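Local coordinates for protein high choriolytic enzyme 1 (PDB 3VTG) that hydrolyses the inner layer of the fish egg envelope at hatching, as a zinc metalloprotease of the astacin family, at residues Ala41-Ala44 with Phe45-Lys48; Asn183-Ser186 with Arg187-Thr191; Asn126-Pro129 with Ala130-Tyr133; Gly33-Ala36 with Thr37-Ala41; Trp6-Ser9 with Cys10-Lys13. All blocks are in the same frame, centred on the assembly; numbering follows the deposited sequence.

Interaction 1 (Ala41-Ala44 with Phe45-Lys48); sequences AMRA and FNGK
Phe45 N donates to Met42 O at 3.3 Å and Asn46 N to Arg43 O at 3.0 Å, two successive bonds that reach back three residues, as in a 3-10 turn. Both donors stand above the planes of the carbonyls they use, and each of these oxygens also accepts from a water. One water gives protons to Met42 O and Asn46 OD1, joining a main-chain oxygen to a side-chain amide, and another accepts from Gly47 N and donates to Arg43 O, with 2.8 Å between the water and that oxygen. Here the chain passes from helix 32-43 toward strand 51-55, on the return leg of the beta-alpha-beta unit of the astacin fold. The Phe45 ring turns an edge to Met42 O, in its plane, with CD1 3.4 Å from that oxygen. Chi1 of -68° sets CG opposite the carbonyl carbon and sends the ring inward, where it meets Phe53 edge to face and touches Ile193 of the last helix; a large apolar residue suits this buried spot, about 8 Å from the side chain of the zinc ligand His99. Arg43 CG lies 3.9 Å from Asn46 ND2, with the guanidinium and amide planes 54° apart.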
loop_
_atom_site.group_PDB
_atom_site.type_symbol
_atom_site.label_atom_id
_atom_site.label_comp_id
_atom_site.label_asym_id
_atom_site.label_seq_id
_atom_site.Cartn_x
_atom_site.Cartn_y
_atom_site.Cartn_z
ATOM N N ALA A 41 -7.187 8.695 -7.983
ATOM C CA ALA A 41 -6.906 7.603 -7.055
ATOM C C ALA A 41 -6.902 8.082 -5.607
ATOM O O ALA A 41 -7.373 7.379 -4.715
ATOM C CB ALA A 41 -5.588 6.932 -7.402
ATOM N N MET A 42 -6.388 9.290 -5.386
ATOM C CA MET A 42 -6.367 9.895 -4.054
ATOM C C MET A 42 -7.770 10.118 -3.508
ATOM O O MET A 42 -7.996 9.998 -2.302
ATOM C CB MET A 42 -5.611 11.218 -4.082
ATOM C CG MET A 42 -4.115 11.056 -4.244
ATOM S SD MET A 42 -3.322 12.628 -4.603
ATOM C CE MET A 42 -1.612 12.146 -4.384
ATOM N N ARG A 43 -8.713 10.430 -4.396
ATOM C CA ARG A 43 -10.099 10.662 -3.996
ATOM C C ARG A 43 -10.780 9.423 -3.424
ATOM O O ARG A 43 -11.763 9.540 -2.698
ATOM C CB ARG A 43 -10.922 11.234 -5.153
ATOM C CG ARG A 43 -10.700 12.719 -5.394
ATOM C CD ARG A 43 -11.796 13.327 -6.262
ATOM N NE ARG A 43 -11.866 12.730 -7.595
ATOM C CZ ARG A 43 -11.082 13.062 -8.619
ATOM N NH1 ARG A 43 -10.142 13.991 -8.486
ATOM N NH2 ARG A 43 -11.235 12.456 -9.785
ATOM N N ALA A 44 -10.247 8.242 -3.742
ATOM C CA ALA A 44 -10.798 6.979 -3.244
ATOM C C ALA A 44 -10.778 6.878 -1.718
ATOM O O ALA A 44 -11.495 6.068 -1.132
ATOM C CB ALA A 44 -10.063 5.798 -3.864
ATOM N N PHE A 45 -9.955 7.706 -1.082
ATOM C CA PHE A 45 -9.830 7.715 0.371
ATOM C C PHE A 45 -10.877 8.603 1.052
ATOM O O PHE A 45 -11.105 8.479 2.255
ATOM C CB PHE A 45 -8.414 8.150 0.769
ATOM C CG PHE A 45 -7.350 7.148 0.411
ATOM C CD1 PHE A 45 -6.821 7.094 -0.879
ATOM C CD2 PHE A 45 -6.877 6.254 1.363
ATOM C CE1 PHE A 45 -5.846 6.166 -1.207
ATOM C CE2 PHE A 45 -5.900 5.325 1.040
ATOM C CZ PHE A 45 -5.385 5.277 -0.246
ATOM N N ASN A 46 -11.521 9.479 0.281
ATOM C CA ASN A 46 -12.399 10.513 0.843
ATOM C C ASN A 46 -13.725 10.036 1.427
ATOM O O ASN A 46 -14.171 10.546 2.457
ATOM C CB ASN A 46 -12.664 11.613 -0.191
ATOM C CG ASN A 46 -11.412 12.390 -0.556
ATOM O OD1 ASN A 46 -10.389 12.308 0.126
ATOM N ND2 ASN A 46 -11.492 13.156 -1.636
ATOM N N GLY A 47 -14.357 9.073 0.766
ATOM C CA GLY A 47 -15.706 8.644 1.127
ATOM C C GLY A 47 -15.839 7.926 2.457
ATOM O O GLY A 47 -16.825 8.125 3.174
ATOM N N LYS A 48 -14.850 7.098 2.792
ATOM C CA LYS A 48 -14.957 6.207 3.950
ATOM C C LYS A 48 -13.792 6.275 4.949
ATOM O O LYS A 48 -13.762 5.504 5.907
ATOM C CB LYS A 48 -15.223 4.763 3.493
ATOM C CG LYS A 48 -16.570 4.581 2.803
ATOM C CD LYS A 48 -17.022 3.130 2.779
ATOM C CE LYS A 48 -18.469 3.007 2.319
ATOM N NZ LYS A 48 -19.426 3.619 3.282
HETATM O O HOH W 1 -7.671 12.260 -0.545
HETATM O O HOH W 2 -14.264 8.477 -2.084
HETATM O O HOH W 3 -13.783 5.866 0.554
#

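Interaction 2 (Asn183-Ser186 with Arg187-Thr191); sequences NGMS and RWDIT
Ser186 and Asp189 face each other as a capping box at the start of helix 187-196, each side chain accepting from the other's backbone N-H. Ser186 OG takes Asp189 N at 3.0 Å, and Asp189 OD2 takes Ser186 N at 2.9 Å in a nearly straight bond (168°). The carboxylate is approached on the anti side of OD2, with the donor 29° out of its plane. A chi1 of 76° tucks Ser186 OG between its own backbone N and carbonyl carbon, where so short a side chain can curl back over the first turn. Serine and aspartate suit these places because both bring a compact acceptor to N-H groups at a helix start. Neither polar end stops there: Ser186 OG is hydrogen-bonded to Asp148 OD2, while Asp189 receives Ile152 N at OD2 and pairs with Ser151 OG through OD1, tying the cap to the loop around 148-152.

Outside the box, Met185 and Ile190 form a hydrophobic staple: Met185, just before the N-cap, packs on Ile190, four places after the N-cap and five after Met185 itself. Their side chains cross at about a right angle, SD 3.8 Å from Ile190 CD1, and Met185 also reaches Gln98 and Asn102 of the zinc-binding helix. Ile190 N bonds to Ser186 O, starting the regular helical bonding. On the exposed side the Arg187 guanidinium lies over one face of the Trp188 indole, displaced toward its rim, with Arg187 CZ 3.4 Å above the plane of the Trp188 ring.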
loop_
_atom_site.group_PDB
_atom_site.type_symbol
_atom_site.label_atom_id
_atom_site.label_comp_id
_atom_site.label_asym_id
_atom_site.label_seq_id
_atom_site.Cartn_x
_atom_site.Cartn_y
_atom_site.Cartn_z
ATOM N N ASN A 183 -8.272 -3.615 -8.028
ATOM C CA ASN A 183 -9.446 -2.858 -8.441
ATOM C C ASN A 183 -9.737 -1.705 -7.491
ATOM O O ASN A 183 -9.965 -0.582 -7.925
ATOM C CB ASN A 183 -10.663 -3.781 -8.562
ATOM C CG ASN A 183 -10.507 -4.811 -9.665
ATOM O OD1 ASN A 183 -10.108 -4.487 -10.782
ATOM N ND2 ASN A 183 -10.822 -6.062 -9.353
ATOM N N GLY A 184 -9.713 -1.984 -6.194
ATOM C CA GLY A 184 -10.003 -0.975 -5.186
ATOM C C GLY A 184 -9.724 -1.515 -3.802
ATOM O O GLY A 184 -9.314 -2.667 -3.642
ATOM N N MET A 185 -9.945 -0.678 -2.798
ATOM C CA MET A 185 -9.694 -1.069 -1.421
ATOM C C MET A 185 -10.778 -1.989 -0.884
ATOM O O MET A 185 -11.970 -1.785 -1.135
ATOM C CB MET A 185 -9.517 0.163 -0.541
ATOM C CG MET A 185 -8.179 0.837 -0.786
ATOM S SD MET A 185 -7.893 2.278 0.247
ATOM C CE MET A 185 -8.765 3.542 -0.676
ATOM N N SER A 186 -10.345 -3.027 -0.176
ATOM C CA SER A 186 -11.262 -3.965 0.451
ATOM C C SER A 186 -11.856 -3.367 1.722
ATOM O O SER A 186 -11.382 -2.346 2.229
ATOM C CB SER A 186 -10.536 -5.268 0.792
ATOM O OG SER A 186 -9.715 -5.102 1.934
ATOM N N ARG A 187 -12.886 -4.023 2.245
ATOM C CA ARG A 187 -13.487 -3.611 3.503
ATOM C C ARG A 187 -12.437 -3.522 4.612
ATOM O O ARG A 187 -12.389 -2.534 5.348
ATOM C CB ARG A 187 -14.614 -4.567 3.891
ATOM C CG ARG A 187 -15.469 -4.084 5.050
ATOM C CD ARG A 187 -15.124 -4.787 6.342
ATOM N NE ARG A 187 -15.405 -6.217 6.273
ATOM C CZ ARG A 187 -15.750 -6.960 7.318
ATOM N NH1 ARG A 187 -15.868 -6.405 8.515
ATOM N NH2 ARG A 187 -15.977 -8.256 7.164
ATOM N N TRP A 188 -11.588 -4.543 4.722
ATOM C CA TRP A 188 -10.538 -4.527 5.735
ATOM C C TRP A 188 -9.474 -3.494 5.484
ATOM O O TRP A 188 -8.975 -2.905 6.436
ATOM C CB TRP A 188 -9.949 -5.916 5.972
ATOM C CG TRP A 188 -10.915 -6.839 6.668
ATOM C CD1 TRP A 188 -11.455 -8.023 6.182
ATOM C CD2 TRP A 188 -11.509 -6.672 8.005
ATOM N NE1 TRP A 188 -12.307 -8.589 7.096
ATOM C CE2 TRP A 188 -12.387 -7.829 8.210
ATOM C CE3 TRP A 188 -11.401 -5.718 9.018
ATOM C CZ2 TRP A 188 -13.112 -8.005 9.385
ATOM C CZ3 TRP A 188 -12.135 -5.909 10.197
ATOM C CH2 TRP A 188 -12.969 -7.025 10.373
ATOM N N ASP A 189 -9.137 -3.237 4.215
ATOM C CA ASP A 189 -8.212 -2.139 3.886
ATOM C C ASP A 189 -8.717 -0.817 4.475
ATOM O O ASP A 189 -7.963 -0.097 5.129
ATOM C CB ASP A 189 -8.039 -1.973 2.370
ATOM C CG ASP A 189 -7.266 -3.114 1.714
ATOM O OD1 ASP A 189 -6.369 -3.714 2.354
ATOM O OD2 ASP A 189 -7.553 -3.382 0.528
ATOM N N ILE A 190 -9.994 -0.517 4.233
ATOM C CA ILE A 190 -10.623 0.715 4.718
ATOM C C ILE A 190 -10.694 0.741 6.248
ATOM O O ILE A 190 -10.350 1.746 6.876
ATOM C CB ILE A 190 -12.016 0.917 4.067
ATOM C CG1 ILE A 190 -11.879 1.196 2.559
ATOM C CG2 ILE A 190 -12.815 2.017 4.765
ATOM C CD1 ILE A 190 -11.164 2.485 2.201
ATOM N N THR A 191 -11.118 -0.376 6.837
ATOM C CA THR A 191 -11.223 -0.493 8.289
ATOM C C THR A 191 -9.866 -0.246 8.956
ATOM O O THR A 191 -9.776 0.480 9.949
ATOM C CB THR A 191 -11.800 -1.865 8.700
ATOM O OG1 THR A 191 -13.115 -2.011 8.146
ATOM C CG2 THR A 191 -11.881 -2.001 10.221
#

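Interaction 3 (Asn126-Pro129 with Ala130-Tyr133); sequences NIIP and ASAY
Ala130 N lies 3.2 Å from Ile128 O without bonding to it, because the angle is poor; its small methyl group adds little bulk at the bend of an exposed loop. Ser131 comes next: its N donates to Ile128 O at 2.8 Å, from above the carbonyl plane, and its CB lies 3.6 Å from the same oxygen. That bond closes round Pro129, whose ring holds phi near the value a first corner needs and whose nitrogen has no hydrogen to leave unpaired. The Ser131 side chain itself touches Phe160. At Ala132 the N donates to Pro129 O at 3.2 Å, while CA rests 3.8 Å from Ile127 CG2. Chi1 of -57° swings this branch of Ile127 opposite its backbone N, toward Ala132, and the buried isoleucine also packs on Phe135. Tyr133 N reaches back through a water, which it approaches to 3.0 Å and which donates to Pro129 O, so that this oxygen has two partners. The tyrosine ring keeps Ala130 O and the water at its edge, in plane. Backbone angles at residues 129-131 make this a pair of overlapping type I beta turns, between strands 120-122 and 169-171 of the astacin catalytic domain, with the Ser131 side chain about 10 Å from that of the zinc ligand His109.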
loop_
_atom_site.group_PDB
_atom_site.type_symbol
_atom_site.label_atom_id
_atom_site.label_comp_id
_atom_site.label_asym_id
_atom_site.label_seq_id
_atom_site.Cartn_x
_atom_site.Cartn_y
_atom_site.Cartn_z
ATOM N N ASN A 126 9.986 -21.393 -5.999
ATOM C CA ASN A 126 9.369 -20.818 -7.199
ATOM C C ASN A 126 9.619 -19.325 -7.384
ATOM O O ASN A 126 9.176 -18.740 -8.374
ATOM C CB ASN A 126 7.857 -21.058 -7.194
ATOM C CG ASN A 126 7.491 -22.511 -7.395
ATOM O OD1 ASN A 126 8.327 -23.329 -7.778
ATOM N ND2 ASN A 126 6.230 -22.836 -7.147
ATOM N N ILE A 127 10.327 -18.717 -6.436
ATOM C CA ILE A 127 10.483 -17.265 -6.403
ATOM C C ILE A 127 11.855 -16.828 -6.908
ATOM O O ILE A 127 12.875 -17.422 -6.557
ATOM C CB ILE A 127 10.226 -16.710 -4.980
ATOM C CG1 ILE A 127 8.826 -17.122 -4.510
ATOM C CG2 ILE A 127 10.386 -15.194 -4.943
ATOM C CD1 ILE A 127 8.516 -16.792 -3.065
ATOM N N ILE A 128 11.869 -15.793 -7.744
ATOM C CA ILE A 128 13.110 -15.167 -8.186
ATOM C C ILE A 128 13.938 -14.846 -6.936
ATOM O O ILE A 128 13.476 -14.094 -6.075
ATOM C CB ILE A 128 12.826 -13.888 -9.008
ATOM C CG1 ILE A 128 12.080 -14.242 -10.304
ATOM C CG2 ILE A 128 14.122 -13.145 -9.314
ATOM C CD1 ILE A 128 11.452 -13.057 -11.011
ATOM N N PRO A 129 15.144 -15.442 -6.812
ATOM C CA PRO A 129 15.911 -15.317 -5.566
ATOM C C PRO A 129 16.100 -13.881 -5.072
ATOM O O PRO A 129 15.901 -13.614 -3.886
ATOM C CB PRO A 129 17.250 -15.960 -5.927
ATOM C CG PRO A 129 16.868 -17.023 -6.897
ATOM C CD PRO A 129 15.787 -16.395 -7.741
ATOM N N ALA A 130 16.448 -12.966 -5.975
ATOM C CA ALA A 130 16.650 -11.561 -5.620
ATOM C C ALA A 130 15.391 -10.875 -5.080
ATOM O O ALA A 130 15.479 -9.812 -4.467
ATOM C CB ALA A 130 17.196 -10.792 -6.814
ATOM N N SER A 131 14.231 -11.488 -5.311
ATOM C CA SER A 131 12.948 -10.907 -4.907
ATOM C C SER A 131 12.290 -11.627 -3.732
ATOM O O SER A 131 11.211 -11.226 -3.282
ATOM C CB SER A 131 11.987 -10.871 -6.095
ATOM O OG SER A 131 12.445 -9.967 -7.082
ATOM N N ALA A 132 12.939 -12.675 -3.231
ATOM C CA ALA A 132 12.389 -13.489 -2.145
ATOM C C ALA A 132 12.118 -12.694 -0.865
ATOM O O ALA A 132 11.173 -12.997 -0.133
ATOM C CB ALA A 132 13.286 -14.688 -1.864
ATOM N N TYR A 133 12.924 -11.663 -0.611
ATOM C CA TYR A 133 12.774 -10.844 0.597
ATOM C C TYR A 133 11.387 -10.204 0.717
ATOM O O TYR A 133 10.933 -9.914 1.822
ATOM C CB TYR A 133 13.871 -9.770 0.679
ATOM C CG TYR A 133 13.642 -8.589 -0.239
ATOM C CD1 TYR A 133 12.977 -7.446 0.214
ATOM C CD2 TYR A 133 14.075 -8.618 -1.565
ATOM C CE1 TYR A 133 12.753 -6.368 -0.626
ATOM C CE2 TYR A 133 13.856 -7.544 -2.413
ATOM C CZ TYR A 133 13.196 -6.422 -1.938
ATOM O OH TYR A 133 12.976 -5.353 -2.774
HETATM O O HOH W 4 15.733 -11.817 -1.675
#

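Interaction 4 (Gly33-Ala36 with Thr37-Ala41); sequences GEVA and TIEGA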
loop_
_atom_site.group_PDB
_atom_site.type_symbol
_atom_site.label_atom_id
_atom_site.label_comp_id
_atom_site.label_asym_id
_atom_site.label_seq_id
_atom_site.Cartn_x
_atom_site.Cartn_y
_atom_site.Cartn_z
ATOM N N GLY A 33 -3.306 14.852 -17.823
ATOM C CA GLY A 33 -4.113 13.639 -17.721
ATOM C C GLY A 33 -3.584 12.676 -16.673
ATOM O O GLY A 33 -4.355 12.060 -15.937
ATOM N N GLU A 34 -2.262 12.551 -16.602
ATOM C CA GLU A 34 -1.620 11.669 -15.629
ATOM C C GLU A 34 -1.761 12.198 -14.201
ATOM O O GLU A 34 -2.021 11.429 -13.271
ATOM C CB GLU A 34 -0.155 11.447 -15.999
ATOM C CG GLU A 34 0.030 10.560 -17.221
ATOM C CD GLU A 34 1.425 10.660 -17.797
ATOM O OE1 GLU A 34 2.195 9.691 -17.650
ATOM O OE2 GLU A 34 1.759 11.714 -18.381
ATOM N N VAL A 35 -1.599 13.510 -14.032
ATOM C CA VAL A 35 -1.879 14.168 -12.755
ATOM C C VAL A 35 -3.313 13.861 -12.314
ATOM O O VAL A 35 -3.553 13.510 -11.156
ATOM C CB VAL A 35 -1.667 15.699 -12.831
ATOM C CG1 VAL A 35 -2.158 16.375 -11.558
ATOM C CG2 VAL A 35 -0.200 16.031 -13.066
ATOM N N ALA A 36 -4.258 13.979 -13.245
ATOM C CA ALA A 36 -5.670 13.705 -12.958
ATOM C C ALA A 36 -5.914 12.258 -12.519
ATOM O O ALA A 36 -6.743 12.012 -11.645
ATOM C CB ALA A 36 -6.544 14.074 -14.147
ATOM N N THR A 37 -5.179 11.318 -13.109
ATOM C CA THR A 37 -5.272 9.910 -12.721
ATOM C C THR A 37 -4.806 9.704 -11.279
ATOM O O THR A 37 -5.471 9.023 -10.493
ATOM C CB THR A 37 -4.493 8.999 -13.696
ATOM O OG1 THR A 37 -5.066 9.112 -15.004
ATOM C CG2 THR A 37 -4.552 7.536 -13.261
ATOM N N ILE A 38 -3.673 10.312 -10.938
ATOM C CA ILE A 38 -3.125 10.235 -9.586
ATOM C C ILE A 38 -4.090 10.861 -8.574
ATOM O O ILE A 38 -4.392 10.256 -7.544
ATOM C CB ILE A 38 -1.727 10.890 -9.505
ATOM C CG1 ILE A 38 -0.736 10.127 -10.394
ATOM C CG2 ILE A 38 -1.229 10.940 -8.061
ATOM C CD1 ILE A 38 0.483 10.929 -10.808
ATOM N N GLU A 39 -4.594 12.054 -8.884
ATOM C CA GLU A 39 -5.515 12.738 -7.979
ATOM C C GLU A 39 -6.854 11.999 -7.872
ATOM O O GLU A 39 -7.482 11.996 -6.813
ATOM C CB GLU A 39 -5.683 14.216 -8.367
ATOM C CG GLU A 39 -4.407 15.034 -8.163
ATOM C CD GLU A 39 -4.585 16.539 -8.320
ATOM O OE1 GLU A 39 -5.467 16.971 -9.096
ATOM O OE2 GLU A 39 -3.823 17.301 -7.676
ATOM N N GLY A 40 -7.270 11.350 -8.959
ATOM C CA GLY A 40 -8.467 10.509 -8.951
ATOM C C GLY A 40 -8.346 9.351 -7.976
ATOM O O GLY A 40 -9.279 9.060 -7.223
ATOM N N ALA A 41 -7.187 8.695 -7.983
ATOM C CA ALA A 41 -6.906 7.603 -7.055
ATOM C C ALA A 41 -6.902 8.082 -5.607
ATOM O O ALA A 41 -7.373 7.379 -4.715
ATOM C CB ALA A 41 -5.588 6.932 -7.402
#
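Glu39, lying alongside Val35 on the next turn of the helix, has its OE2 gripped twice, by Arg55 NH1 in a salt bridge and by Tyr24 OH in a hydrogen bond. The carboxylate is carried there by a chain extended beyond CG, with CG opposite the carbonyl carbon (chi1 -67°). Along the way its stem runs beside valine: Val35 CG1 is 4.0 Å from Glu39 CD, the two side chains pointing the same way. The positive charge of Arg55 would probably keep Glu39 ionised. Tyr24 belongs to strand 20-26 and Arg55 to strand 51-55, so one oxygen ties helix 32-43 to both strands of its beta-alpha-beta unit, part of the mixed sheet of the astacin fold.

The backbone follows the regular alpha-helical pattern of bonds four residues apart. Glu39 N to Val35 O, at 2.9 Å, is nearly straight at 167°. Gly40 N to Ala36 O is shorter, at 2.8 Å, and the space beside this oxygen is tight, which suits a residue without a side chain.

Ile38 is buried. Its CG1 lies 3.4 Å from Glu34 O and its CD1 3.5 Å from the same oxygen, and the branched chain goes on to Ile26 in the sheet and to Met92. Thr37, the residue before it, leans on Ile97 of the zinc-binding helix 94-105. Near the start of the helix, Glu34 sends OE1 to Arg88 NE in a salt bridge while OE2 takes a hydrogen bond with Ser31 OG.

Interaction 5 (Trp6-Ser9 with Cys10-Lys13); sequences WSSS and CFWK
Phe11 N donates to Ser8 O at 3.2 Å, closing a type I beta turn whose corners are Ser9 and Cys10. The C=O...N angle is 92°, so the oxygen is met from above its carbonyl plane, well off the lone-pair directions. Over the same turn the Phe11 ring presents its edge to serine: CD2 is 3.6 Å from Ser8 CA, which lies in the ring plane, and 3.7 Å from Ser8 OG. Ser8 itself has a positive phi of 68°, the bend that brings the chain into the turn.

Cys10 faces the other serines. Its SG is 3.7 Å from Ser7 OG, and that hydroxyl is hydrogen-bonded to Ser9 OG at 2.9 Å. Serines suit an exposed bend like this, since their short hydroxyls can pair with each other without filling space. Cys10 SG is joined to Cys5 SG in a disulfide, which makes a small covalent loop of this N-terminal segment.

Farther out, Arg77 probably makes the close approach of Ser8 O and Phe11 O, 2.9 Å, tolerable. Its NH2 bonds to Ser8 O and its NE to Phe11 O, and the positive charge would be expected to offset the mutual repulsion of these two acceptors; Arg77 also has a backbone bond with Cys10. Phe11 is buried against Met3 and Tyr197, a place that suits its apolar ring. Trp12 turns away from the bend and packs on Val20 and Ile22 of strand 20-26, while its indole NE1 is hydrogen-bonded to Ala104 O on the zinc-binding helix.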
loop_
_atom_site.group_PDB
_atom_site.type_symbol
_atom_site.label_atom_id
_atom_site.label_comp_id
_atom_site.label_asym_id
_atom_site.label_seq_id
_atom_site.Cartn_x
_atom_site.Cartn_y
_atom_site.Cartn_z
ATOM N N TRP A 6 5.621 3.080 17.879
ATOM C CA TRP A 6 4.848 3.585 19.002
ATOM C C TRP A 6 4.641 5.074 18.943
ATOM O O TRP A 6 3.618 5.579 19.407
ATOM C CB TRP A 6 5.527 3.194 20.311
ATOM C CG TRP A 6 4.747 3.597 21.534
ATOM C CD1 TRP A 6 3.721 2.893 22.158
ATOM C CD2 TRP A 6 4.897 4.828 22.320
ATOM N NE1 TRP A 6 3.243 3.582 23.241
ATOM C CE2 TRP A 6 3.901 4.749 23.396
ATOM C CE3 TRP A 6 5.723 5.944 22.244
ATOM C CZ2 TRP A 6 3.763 5.752 24.345
ATOM C CZ3 TRP A 6 5.572 6.949 23.207
ATOM C CH2 TRP A 6 4.616 6.852 24.231
ATOM N N SER A 7 5.601 5.784 18.355
ATOM C CA SER A 7 5.675 7.244 18.460
ATOM C C SER A 7 4.702 8.027 17.578
ATOM O O SER A 7 4.247 9.101 17.965
ATOM C CB SER A 7 7.106 7.725 18.211
ATOM O OG SER A 7 7.577 7.306 16.944
ATOM N N SER A 8 4.396 7.508 16.393
ATOM C CA SER A 8 3.504 8.204 15.452
ATOM C C SER A 8 4.110 9.493 14.864
ATOM O O SER A 8 3.458 10.199 14.094
ATOM C CB SER A 8 2.114 8.456 16.062
ATOM O OG SER A 8 1.494 7.237 16.442
ATOM N N SER A 9 5.356 9.798 15.234
ATOM C CA SER A 9 6.221 10.604 14.374
ATOM C C SER A 9 6.388 9.776 13.098
ATOM O O SER A 9 6.741 10.292 12.036
ATOM C CB SER A 9 7.578 10.857 15.033
ATOM O OG SER A 9 8.229 9.637 15.356
ATOM N N CYS A 10 6.113 8.480 13.250
ATOM C CA CYS A 10 6.149 7.477 12.190
ATOM C C CYS A 10 4.944 7.523 11.254
ATOM O O CYS A 10 4.991 6.972 10.156
ATOM C CB CYS A 10 6.223 6.084 12.817
ATOM S SG CYS A 10 7.814 5.699 13.576
ATOM N N PHE A 11 3.866 8.165 11.697
ATOM C CA PHE A 11 2.618 8.203 10.935
ATOM C C PHE A 11 2.215 9.640 10.648
ATOM O O PHE A 11 2.718 10.569 11.279
ATOM C CB PHE A 11 1.504 7.470 11.694
ATOM C CG PHE A 11 1.811 6.024 11.972
ATOM C CD1 PHE A 11 1.573 5.049 11.008
ATOM C CD2 PHE A 11 2.344 5.636 13.198
ATOM C CE1 PHE A 11 1.860 3.714 11.259
ATOM C CE2 PHE A 11 2.632 4.303 13.457
ATOM C CZ PHE A 11 2.385 3.342 12.487
ATOM N N TRP A 12 1.316 9.824 9.683
ATOM C CA TRP A 12 0.824 11.158 9.342
ATOM C C TRP A 12 0.011 11.726 10.468
ATOM O O TRP A 12 -0.708 10.999 11.154
ATOM C CB TRP A 12 0.056 11.125 8.024
ATOM C CG TRP A 12 0.963 10.698 6.903
ATOM C CD1 TRP A 12 1.143 9.413 6.399
ATOM C CD2 TRP A 12 1.904 11.539 6.153
ATOM N NE1 TRP A 12 2.085 9.407 5.403
ATOM C CE2 TRP A 12 2.578 10.652 5.202
ATOM C CE3 TRP A 12 2.228 12.893 6.161
ATOM C CZ2 TRP A 12 3.536 11.118 4.315
ATOM C CZ3 TRP A 12 3.192 13.354 5.258
ATOM C CH2 TRP A 12 3.833 12.486 4.360
ATOM N N LYS A 13 0.156 13.029 10.683
ATOM C CA LYS A 13 -0.466 13.712 11.810
ATOM C C LYS A 13 -1.970 13.877 11.646
ATOM O O LYS A 13 -2.456 14.227 10.570
ATOM C CB LYS A 13 0.183 15.079 12.022
ATOM C CG LYS A 13 1.529 15.032 12.731
ATOM C CD LYS A 13 2.168 16.411 12.851
ATOM C CE LYS A 13 1.237 17.449 13.467
ATOM N NZ LYS A 13 0.682 17.058 14.795
HETATM O O HOH W 5 0.672 10.516 13.748
#

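Interactions 1 and 4 share Ala41: interaction 4 lies within helix 32-43, with regular four-residue bonding and outside partners that tie it to the sheet, and interaction 1 where the helix runs out into the following loop, with three-residue bonds and bridging waters. Interaction 2 touches interaction 1, Met185 SD lying 3.7 Å from Phe45 CE2, so the stapled start of the last helix packs against that loop. Both are partly buried and near the zinc site. Interactions 3, 4 and 5 lie nearer the surface. Among them, 3 and 5 are turns without regular helix, one shaped by proline, the other by a disulfide and an arginine. Interactions 1 and 3 stand on opposite sides of the chain's centre.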